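Local coordinates for pentafunctional AROM polypeptide (Schizosaccharomyces pombe, PDB 5SWV), which probably catalyses, as the C-terminal part of the AROM polypeptide, dehydration of 3-dehydroquinate and reduction of 3-dehydroshikimate in the shikimate pathway, at residues 177-187 with 200-210; 270-279 with 511-521. All coordinates share one frame; numbering follows the deposited sequence.

Contact 1 (177-187 with 200-210)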
loop_
_atom_site.group_PDB
_atom_site.type_symbol
_atom_site.label_atom_id
_atom_site.label_comp_id
_atom_site.label_asym_id
_atom_site.label_seq_id
_atom_site.Cartn_x
_atom_site.Cartn_y
_atom_site.Cartn_z
ATOM N N LEU A 177 -1.113 20.196 -28.709
ATOM C CA LEU A 177 -2.265 20.236 -27.784
ATOM C C LEU A 177 -3.537 19.579 -28.354
ATOM O O LEU A 177 -4.241 18.831 -27.662
ATOM C CB LEU A 177 -2.617 21.685 -27.425
ATOM C CG LEU A 177 -4.059 21.974 -26.915
ATOM C CD1 LEU A 177 -4.158 21.554 -25.447
ATOM C CD2 LEU A 177 -4.518 23.418 -27.135
ATOM N N ASN A 178 -3.852 19.891 -29.603
ATOM C CA ASN A 178 -5.098 19.419 -30.184
ATOM C C ASN A 178 -5.291 17.888 -30.154
ATOM O O ASN A 178 -6.417 17.404 -30.038
ATOM C CB ASN A 178 -5.258 19.938 -31.606
ATOM C CG ASN A 178 -6.701 20.032 -31.993
ATOM O OD1 ASN A 178 -7.405 20.929 -31.525
ATOM N ND2 ASN A 178 -7.179 19.074 -32.792
ATOM N N ASP A 179 -4.186 17.147 -30.258
ATOM C CA ASP A 179 -4.196 15.687 -30.173
ATOM C C ASP A 179 -4.688 15.181 -28.803
ATOM O O ASP A 179 -5.363 14.169 -28.730
ATOM C CB ASP A 179 -2.801 15.092 -30.503
ATOM C CG ASP A 179 -2.449 15.140 -32.011
ATOM O OD1 ASP A 179 -3.350 15.261 -32.877
ATOM O OD2 ASP A 179 -1.240 15.052 -32.334
ATOM N N ASN A 180 -4.352 15.886 -27.733
ATOM C CA ASN A 180 -4.827 15.546 -26.391
ATOM C C ASN A 180 -6.326 15.780 -26.241
ATOM O O ASN A 180 -7.012 15.021 -25.559
ATOM C CB ASN A 180 -4.051 16.329 -25.317
ATOM C CG ASN A 180 -2.572 15.972 -25.293
ATOM O OD1 ASN A 180 -2.214 14.813 -25.441
ATOM N ND2 ASN A 180 -1.708 16.966 -25.124
ATOM N N LEU A 181 -6.818 16.827 -26.896
ATOM C CA LEU A 181 -8.245 17.140 -26.903
ATOM C C LEU A 181 -9.060 16.159 -27.746
ATOM O O LEU A 181 -10.125 15.723 -27.321
ATOM C CB LEU A 181 -8.474 18.575 -27.383
ATOM C CG LEU A 181 -7.801 19.669 -26.541
ATOM C CD1 LEU A 181 -8.246 21.028 -27.035
ATOM C CD2 LEU A 181 -8.113 19.552 -25.057
ATOM N N GLU A 182 -8.573 15.811 -28.931
ATOM C CA GLU A 182 -9.244 14.794 -29.734
ATOM C C GLU A 182 -9.311 13.464 -28.968
ATOM O O GLU A 182 -10.304 12.749 -29.033
ATOM C CB GLU A 182 -8.561 14.649 -31.096
ATOM C CG GLU A 182 -8.861 15.830 -32.009
ATOM C CD GLU A 182 -8.063 15.878 -33.306
ATOM O OE1 GLU A 182 -8.226 16.864 -34.043
ATOM O OE2 GLU A 182 -7.284 14.957 -33.613
ATOM N N LEU A 183 -8.259 13.178 -28.212
ATOM C CA LEU A 183 -8.184 11.981 -27.407
ATOM C C LEU A 183 -9.285 11.939 -26.346
ATOM O O LEU A 183 -9.887 10.893 -26.153
ATOM C CB LEU A 183 -6.794 11.848 -26.786
ATOM C CG LEU A 183 -6.534 10.618 -25.924
ATOM C CD1 LEU A 183 -5.063 10.250 -25.915
ATOM C CD2 LEU A 183 -7.033 10.812 -24.503
ATOM N N GLU A 184 -9.562 13.057 -25.672
ATOM C CA GLU A 184 -10.671 13.109 -24.704
ATOM C C GLU A 184 -12.050 12.918 -25.344
ATOM O O GLU A 184 -12.897 12.238 -24.775
ATOM C CB GLU A 184 -10.666 14.412 -23.893
ATOM C CG GLU A 184 -9.454 14.644 -22.987
ATOM C CD GLU A 184 -9.091 13.468 -22.092
ATOM O OE1 GLU A 184 -9.996 12.908 -21.427
ATOM O OE2 GLU A 184 -7.880 13.118 -22.058
ATOM N N GLU A 185 -12.274 13.516 -26.510
ATOM C CA GLU A 185 -13.474 13.219 -27.317
ATOM C C GLU A 185 -13.605 11.726 -27.551
ATOM O O GLU A 185 -14.665 11.145 -27.307
ATOM C CB GLU A 185 -13.428 13.924 -28.670
ATOM C CG GLU A 185 -13.998 15.325 -28.628
ATOM C CD GLU A 185 -13.335 16.297 -29.609
ATOM O OE1 GLU A 185 -12.751 15.874 -30.649
ATOM O OE2 GLU A 185 -13.408 17.518 -29.329
ATOM N N PHE A 186 -12.509 11.126 -28.014
ATOM C CA PHE A 186 -12.444 9.696 -28.236
ATOM C C PHE A 186 -12.744 8.922 -26.945
ATOM O O PHE A 186 -13.579 8.033 -26.950
ATOM C CB PHE A 186 -11.079 9.300 -28.823
ATOM C CG PHE A 186 -10.925 7.817 -29.057
ATOM C CD1 PHE A 186 -11.353 7.239 -30.247
ATOM C CD2 PHE A 186 -10.375 6.995 -28.077
ATOM C CE1 PHE A 186 -11.230 5.875 -30.462
ATOM C CE2 PHE A 186 -10.257 5.627 -28.283
ATOM C CZ PHE A 186 -10.683 5.067 -29.478
ATOM N N ARG A 187 -12.091 9.282 -25.845
ATOM C CA ARG A 187 -12.349 8.639 -24.572
ATOM C C ARG A 187 -13.837 8.622 -24.259
ATOM O O ARG A 187 -14.357 7.591 -23.833
ATOM C CB ARG A 187 -11.575 9.308 -23.435
ATOM C CG ARG A 187 -12.100 8.966 -22.050
ATOM C CD ARG A 187 -11.044 8.853 -20.975
ATOM N NE ARG A 187 -9.886 9.733 -21.135
ATOM C CZ ARG A 187 -8.616 9.403 -20.849
ATOM N NH1 ARG A 187 -8.287 8.197 -20.401
ATOM N NH2 ARG A 187 -7.641 10.293 -21.026
ATOM N N LEU A 200 -5.586 5.204 -21.538
ATOM C CA LEU A 200 -5.572 5.983 -22.767
ATOM C C LEU A 200 -4.879 7.323 -22.583
ATOM O O LEU A 200 -5.297 8.131 -21.771
ATOM C CB LEU A 200 -7.006 6.192 -23.214
ATOM C CG LEU A 200 -7.274 7.028 -24.465
ATOM C CD1 LEU A 200 -6.726 6.316 -25.692
ATOM C CD2 LEU A 200 -8.768 7.307 -24.612
ATOM N N PHE A 201 -3.815 7.543 -23.346
ATOM C CA PHE A 201 -3.048 8.792 -23.308
ATOM C C PHE A 201 -2.111 8.889 -24.500
ATOM O O PHE A 201 -2.024 7.970 -25.301
ATOM C CB PHE A 201 -2.243 8.908 -22.014
ATOM C CG PHE A 201 -1.247 7.812 -21.807
ATOM C CD1 PHE A 201 -1.634 6.596 -21.243
ATOM C CD2 PHE A 201 0.092 7.998 -22.122
ATOM C CE1 PHE A 201 -0.706 5.582 -21.026
ATOM C CE2 PHE A 201 1.028 6.987 -21.896
ATOM C CZ PHE A 201 0.623 5.776 -21.361
ATOM N N ASN A 202 -1.446 10.034 -24.614
ATOM C CA ASN A 202 -0.425 10.265 -25.610
ATOM C C ASN A 202 0.895 10.426 -24.899
ATOM O O ASN A 202 1.001 11.201 -23.936
ATOM C CB ASN A 202 -0.705 11.532 -26.402
ATOM C CG ASN A 202 -1.996 11.453 -27.198
ATOM O OD1 ASN A 202 -2.237 10.483 -27.912
ATOM N ND2 ASN A 202 -2.828 12.479 -27.088
ATOM N N MET A 203 1.893 9.682 -25.368
ATOM C CA MET A 203 3.261 9.919 -24.949
ATOM C C MET A 203 3.829 11.112 -25.721
ATOM O O MET A 203 3.168 11.661 -26.611
ATOM C CB MET A 203 4.102 8.651 -25.082
ATOM C CG MET A 203 4.351 8.123 -26.491
ATOM S SD MET A 203 5.244 6.540 -26.563
ATOM C CE MET A 203 4.560 5.606 -25.206
ATOM N N GLY A 204 5.039 11.520 -25.356
ATOM C CA GLY A 204 5.650 12.733 -25.883
ATOM C C GLY A 204 5.470 13.848 -24.883
ATOM O O GLY A 204 4.508 13.849 -24.123
ATOM N N ARG A 205 6.393 14.805 -24.886
ATOM C CA ARG A 205 6.273 16.001 -24.045
ATOM C C ARG A 205 5.013 16.790 -24.338
ATOM O O ARG A 205 4.447 17.382 -23.425
ATOM C CB ARG A 205 7.479 16.916 -24.209
ATOM C CG ARG A 205 8.762 16.293 -23.693
ATOM C CD ARG A 205 9.934 17.276 -23.660
ATOM N NE ARG A 205 10.859 16.922 -22.581
ATOM C CZ ARG A 205 10.595 17.050 -21.272
ATOM N NH1 ARG A 205 11.505 16.671 -20.382
ATOM N NH2 ARG A 205 9.426 17.547 -20.826
ATOM N N PHE A 206 4.583 16.803 -25.601
ATOM C CA PHE A 206 3.302 17.421 -25.976
ATOM C C PHE A 206 2.099 16.656 -25.410
ATOM O O PHE A 206 1.043 17.238 -25.187
ATOM C CB PHE A 206 3.120 17.497 -27.498
ATOM C CG PHE A 206 3.948 18.553 -28.204
ATOM C CD1 PHE A 206 3.824 19.907 -27.879
ATOM C CD2 PHE A 206 4.777 18.199 -29.284
ATOM C CE1 PHE A 206 4.552 20.875 -28.576
ATOM C CE2 PHE A 206 5.503 19.165 -29.981
ATOM C CZ PHE A 206 5.392 20.503 -29.623
ATOM N N GLY A 207 2.247 15.349 -25.201
ATOM C CA GLY A 207 1.162 14.494 -24.698
ATOM C C GLY A 207 0.824 14.610 -23.226
ATOM O O GLY A 207 -0.193 14.082 -22.779
ATOM N N GLN A 208 1.650 15.327 -22.473
ATOM C CA GLN A 208 1.584 15.308 -21.003
ATOM C C GLN A 208 0.206 15.641 -20.412
ATOM O O GLN A 208 -0.193 15.041 -19.412
ATOM C CB GLN A 208 2.684 16.194 -20.390
ATOM C CG GLN A 208 4.093 15.646 -20.634
ATOM C CD GLN A 208 5.210 16.440 -19.998
ATOM O OE1 GLN A 208 6.371 16.231 -20.311
ATOM N NE2 GLN A 208 4.873 17.348 -19.112
ATOM N N LEU A 209 -0.528 16.568 -21.023
ATOM C CA LEU A 209 -1.918 16.800 -20.609
ATOM C C LEU A 209 -2.744 15.487 -20.549
ATOM O O LEU A 209 -3.490 15.265 -19.580
ATOM C CB LEU A 209 -2.619 17.795 -21.546
ATOM C CG LEU A 209 -4.088 18.107 -21.226
ATOM C CD1 LEU A 209 -4.287 18.678 -19.831
ATOM C CD2 LEU A 209 -4.660 19.059 -22.252
ATOM N N SER A 210 -2.624 14.636 -21.572
ATOM C CA SER A 210 -3.455 13.443 -21.646
ATOM C C SER A 210 -3.130 12.452 -20.527
ATOM O O SER A 210 -4.018 11.771 -20.050
ATOM C CB SER A 210 -3.330 12.760 -23.008
ATOM O OG SER A 210 -2.045 12.164 -23.190
#

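Contact 2 (270-279 with 511-521)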
loop_
_atom_site.group_PDB
_atom_site.type_symbol
_atom_site.label_atom_id
_atom_site.label_comp_id
_atom_site.label_asym_id
_atom_site.label_seq_id
_atom_site.Cartn_x
_atom_site.Cartn_y
_atom_site.Cartn_z
ATOM N N HIS A 270 1.366 14.833 8.560
ATOM C CA HIS A 270 0.547 14.963 7.355
ATOM C C HIS A 270 0.991 16.109 6.427
ATOM O O HIS A 270 0.946 15.950 5.212
ATOM C CB HIS A 270 -0.922 15.065 7.733
ATOM C CG HIS A 270 -1.460 13.816 8.351
ATOM N ND1 HIS A 270 -2.117 12.852 7.621
ATOM C CD2 HIS A 270 -1.435 13.365 9.626
ATOM C CE1 HIS A 270 -2.475 11.860 8.417
ATOM N NE2 HIS A 270 -2.072 12.147 9.639
ATOM N N SER A 271 1.429 17.235 7.000
ATOM C CA SER A 271 2.024 18.359 6.229
ATOM C C SER A 271 3.153 17.869 5.358
ATOM O O SER A 271 3.198 18.182 4.166
ATOM C CB SER A 271 2.614 19.444 7.144
ATOM O OG SER A 271 1.604 20.188 7.795
ATOM N N THR A 272 4.054 17.101 5.974
ATOM C CA THR A 272 5.176 16.492 5.272
ATOM C C THR A 272 4.685 15.575 4.171
ATOM O O THR A 272 5.194 15.636 3.072
ATOM C CB THR A 272 6.105 15.730 6.227
ATOM O OG1 THR A 272 6.543 16.620 7.252
ATOM C CG2 THR A 272 7.311 15.193 5.510
ATOM N N ALA A 273 3.689 14.746 4.437
ATOM C CA ALA A 273 3.184 13.839 3.402
ATOM C C ALA A 273 2.663 14.581 2.153
ATOM O O ALA A 273 2.941 14.155 1.026
ATOM C CB ALA A 273 2.106 12.931 3.968
ATOM N N TYR A 274 1.941 15.689 2.352
ATOM C CA TYR A 274 1.418 16.486 1.229
ATOM C C TYR A 274 2.550 17.014 0.356
ATOM O O TYR A 274 2.490 16.971 -0.877
ATOM C CB TYR A 274 0.587 17.683 1.707
ATOM C CG TYR A 274 -0.523 17.372 2.692
ATOM C CD1 TYR A 274 -1.336 16.254 2.532
ATOM C CD2 TYR A 274 -0.765 18.206 3.780
ATOM C CE1 TYR A 274 -2.332 15.959 3.437
ATOM C CE2 TYR A 274 -1.764 17.924 4.681
ATOM C CZ TYR A 274 -2.544 16.795 4.508
ATOM O OH TYR A 274 -3.559 16.512 5.393
ATOM N N GLU A 275 3.584 17.502 1.029
ATOM C CA GLU A 275 4.742 18.107 0.400
ATOM C C GLU A 275 5.504 17.105 -0.444
ATOM O O GLU A 275 5.895 17.420 -1.544
ATOM C CB GLU A 275 5.653 18.660 1.479
ATOM C CG GLU A 275 6.676 19.657 0.986
ATOM C CD GLU A 275 7.883 19.777 1.916
ATOM O OE1 GLU A 275 7.815 19.350 3.105
ATOM O OE2 GLU A 275 8.918 20.310 1.438
ATOM N N LEU A 276 5.700 15.898 0.074
ATOM C CA LEU A 276 6.350 14.808 -0.668
ATOM C C LEU A 276 5.520 14.221 -1.810
ATOM O O LEU A 276 6.072 13.601 -2.692
ATOM C CB LEU A 276 6.752 13.681 0.286
ATOM C CG LEU A 276 7.818 14.055 1.339
ATOM C CD1 LEU A 276 7.793 13.089 2.523
ATOM C CD2 LEU A 276 9.214 14.113 0.726
ATOM N N LEU A 277 4.211 14.415 -1.800
ATOM C CA LEU A 277 3.336 13.875 -2.844
ATOM C C LEU A 277 2.704 14.912 -3.768
ATOM O O LEU A 277 1.924 14.543 -4.661
ATOM C CB LEU A 277 2.253 13.026 -2.184
ATOM C CG LEU A 277 2.806 11.631 -1.920
ATOM C CD1 LEU A 277 2.595 11.226 -0.489
ATOM C CD2 LEU A 277 2.186 10.647 -2.895
ATOM N N GLY A 278 3.060 16.186 -3.583
ATOM C CA GLY A 278 2.622 17.251 -4.478
ATOM C C GLY A 278 1.174 17.634 -4.274
ATOM O O GLY A 278 0.517 18.082 -5.217
ATOM N N LEU A 279 0.685 17.475 -3.044
ATOM C CA LEU A 279 -0.702 17.747 -2.712
ATOM C C LEU A 279 -0.849 19.116 -2.035
ATOM O O LEU A 279 0.061 19.566 -1.352
ATOM C CB LEU A 279 -1.253 16.636 -1.799
ATOM C CG LEU A 279 -1.432 15.241 -2.411
ATOM C CD1 LEU A 279 -2.062 14.322 -1.380
ATOM C CD2 LEU A 279 -2.307 15.274 -3.659
ATOM N N SER A 511 -3.976 6.415 7.818
ATOM C CA SER A 511 -5.081 7.358 7.723
ATOM C C SER A 511 -4.950 8.178 6.453
ATOM O O SER A 511 -5.926 8.360 5.717
ATOM C CB SER A 511 -5.124 8.268 8.941
ATOM O OG SER A 511 -5.361 7.522 10.120
ATOM N N PHE A 512 -3.729 8.632 6.190
ATOM C CA PHE A 512 -3.402 9.384 4.974
ATOM C C PHE A 512 -3.735 8.609 3.695
ATOM O O PHE A 512 -4.278 9.189 2.741
ATOM C CB PHE A 512 -1.916 9.796 4.981
ATOM C CG PHE A 512 -1.468 10.492 3.727
ATOM C CD1 PHE A 512 -1.611 11.871 3.596
ATOM C CD2 PHE A 512 -0.900 9.772 2.673
ATOM C CE1 PHE A 512 -1.196 12.524 2.437
ATOM C CE2 PHE A 512 -0.486 10.418 1.508
ATOM C CZ PHE A 512 -0.632 11.797 1.393
ATOM N N HIS A 513 -3.405 7.316 3.684
ATOM C CA HIS A 513 -3.725 6.445 2.555
ATOM C C HIS A 513 -5.246 6.307 2.403
ATOM O O HIS A 513 -5.779 6.446 1.303
ATOM C CB HIS A 513 -3.009 5.088 2.703
ATOM C CG HIS A 513 -3.305 4.098 1.612
ATOM N ND1 HIS A 513 -3.701 2.801 1.876
ATOM C CD2 HIS A 513 -3.242 4.199 0.265
ATOM C CE1 HIS A 513 -3.874 2.150 0.743
ATOM N NE2 HIS A 513 -3.609 2.979 -0.250
ATOM N N LEU A 514 -5.957 6.095 3.500
ATOM C CA LEU A 514 -7.419 5.985 3.415
ATOM C C LEU A 514 -8.053 7.270 2.886
ATOM O O LEU A 514 -9.068 7.210 2.220
ATOM C CB LEU A 514 -8.042 5.601 4.774
ATOM C CG LEU A 514 -7.699 4.204 5.279
ATOM C CD1 LEU A 514 -7.813 4.184 6.799
ATOM C CD2 LEU A 514 -8.553 3.123 4.623
ATOM N N TRP A 515 -7.452 8.418 3.169
ATOM C CA TRP A 515 -7.978 9.695 2.669
ATOM C C TRP A 515 -7.626 10.035 1.234
ATOM O O TRP A 515 -8.503 10.393 0.480
ATOM C CB TRP A 515 -7.531 10.843 3.558
ATOM C CG TRP A 515 -8.224 10.880 4.861
ATOM C CD1 TRP A 515 -9.554 10.634 5.110
ATOM C CD2 TRP A 515 -7.645 11.239 6.110
ATOM N NE1 TRP A 515 -9.824 10.798 6.443
ATOM C CE2 TRP A 515 -8.673 11.184 7.078
ATOM C CE3 TRP A 515 -6.354 11.594 6.513
ATOM C CZ2 TRP A 515 -8.450 11.481 8.413
ATOM C CZ3 TRP A 515 -6.132 11.892 7.845
ATOM C CH2 TRP A 515 -7.174 11.833 8.781
ATOM N N THR A 516 -6.348 9.952 0.876
ATOM C CA THR A 516 -5.844 10.443 -0.425
ATOM C C THR A 516 -5.760 9.362 -1.500
ATOM O O THR A 516 -5.519 9.660 -2.666
ATOM C CB THR A 516 -4.431 11.042 -0.274
ATOM O OG1 THR A 516 -3.480 10.006 0.022
ATOM C CG2 THR A 516 -4.411 12.068 0.830
ATOM N N GLY A 517 -5.933 8.105 -1.112
ATOM C CA GLY A 517 -5.740 6.978 -2.036
ATOM C C GLY A 517 -4.285 6.609 -2.306
ATOM O O GLY A 517 -4.030 5.745 -3.138
ATOM N N MET A 518 -3.343 7.220 -1.574
ATOM C CA MET A 518 -1.909 7.106 -1.864
ATOM C C MET A 518 -1.101 6.853 -0.610
ATOM O O MET A 518 -1.394 7.418 0.434
ATOM C CB MET A 518 -1.423 8.404 -2.511
ATOM C CG MET A 518 -2.111 8.685 -3.850
ATOM S SD MET A 518 -1.663 10.216 -4.681
ATOM C CE MET A 518 -1.944 11.354 -3.348
ATOM N N THR A 519 -0.078 6.009 -0.720
ATOM C CA THR A 519 0.858 5.829 0.381
ATOM C C THR A 519 1.841 6.973 0.379
ATOM O O THR A 519 1.953 7.690 -0.603
ATOM C CB THR A 519 1.674 4.538 0.285
ATOM O OG1 THR A 519 2.498 4.606 -0.876
ATOM C CG2 THR A 519 0.771 3.292 0.243
ATOM N N ALA A 520 2.549 7.126 1.490
ATOM C CA ALA A 520 3.615 8.111 1.635
ATOM C C ALA A 520 4.839 7.424 2.264
ATOM O O ALA A 520 4.667 6.480 3.020
ATOM C CB ALA A 520 3.127 9.249 2.510
ATOM N N PRO A 521 6.068 7.907 1.991
ATOM C CA PRO A 521 7.261 7.192 2.459
ATOM C C PRO A 521 7.504 7.355 3.956
ATOM O O PRO A 521 7.484 8.484 4.461
ATOM C CB PRO A 521 8.395 7.855 1.676
ATOM C CG PRO A 521 7.902 9.227 1.340
ATOM C CD PRO A 521 6.410 9.270 1.548
#

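Contact 1 (177-187 with 200-210)
Helix 177-187 runs back against strand 200-203, nearly antiparallel at 167° with the axes 8.8 Å apart, and its first turns also meet the start of the helix that follows the strand. Buried Asn180 bridges the strand and the turn that leads into that next helix. Its OD1 accepts an almost straight bond from Asn202 ND2 at 2.9 Å, the donor lying 26° out of the Asn180 carbonyl plane, while its ND2 donates to Phe206 O at 2.8 Å; bonds at both ends should hold the amide in this rotation. Asn202 is itself anchored, its OD1 bonded to Trp148 NE1 and its backbone N given to Ser210 OG, which in turn reaches Gly207 O. Helix and strand are the last two elements of a right-handed beta-alpha-beta crossover in the TIM barrel of type I dehydroquinase, the helix packing on the outside of the barrel. Here Leu183 and Leu200 lie alongside one another, pointing opposite ways, CD2 of Leu183 lying 3.8 Å from CG of Leu200, and Leu200 CD2 meets the edge of the Phe186 ring. The same methyl lies over one face of the Arg187 guanidinium, which grips Glu184 side-on through NE and NH2, bonds Asn214 through NH1, and reaches Leu200 O only weakly.

Contact 2 (270-279 with 511-521)
A knob-into-hole contact joins the substrate-binding part of the shikimate dehydrogenase unit to helix 500-516, Phe512 being the knob and His270, Ala273, Tyr274 and Leu277 the hole. The helices cross at -51° with axes 11.6 Å apart, a wide spacing that the aromatic side chain spans. With CG anti to the backbone N (chi1 176°), the Phe512 ring extends toward helix 270-277. Ala273 CB sits over one face, 3.9 Å from the ring centroid in a CH-pi contact, and Thr516 OG1 lies over the opposite face, toward the rim. Tyr274 CD1 comes in at the edge, 3.7 Å from Phe512 CE1. Residues after Gly517 run on past helix 270-277, where Leu277 CD1 touches Ala520 CB at 3.6 Å and Leu276 CD1 rests against the Pro521 ring. At the other end His270 CE1 reaches the edge of the Trp515 indole, whose NE1 is held by Ile336 O, while Tyr283 stacks on the imidazole. Thr516 OG1 donates to Phe512 O; it also accepts from Met518 N, which makes an ST turn leading into the loop. Across from it, Leu279 and Met518 meet tip to tip, Leu279 CD1 3.6 Å from Met518 CE.

From the N terminus the chain first builds the dehydroquinase barrel, where contact 1 closes over the 12 residues between its segments, the rest of helix 177-193, a short turn and the start of strand 198-203, and extends to helix 208-213. It is complete before contact 2 opens, so the two are in series and neither nest nor cross. Contact 2 spans 231 residues: helix 266-277, early in the dehydrogenase part, meets helix 500-516 and its following loop after the chain has passed through the parallel sheet of strands 374-378 to 496-498. Contact 1 is thus local to one barrel unit, whereas contact 2 ties together distant parts of the dehydrogenase and also borders the dehydroquinase part. Their centres lie 28 Å apart.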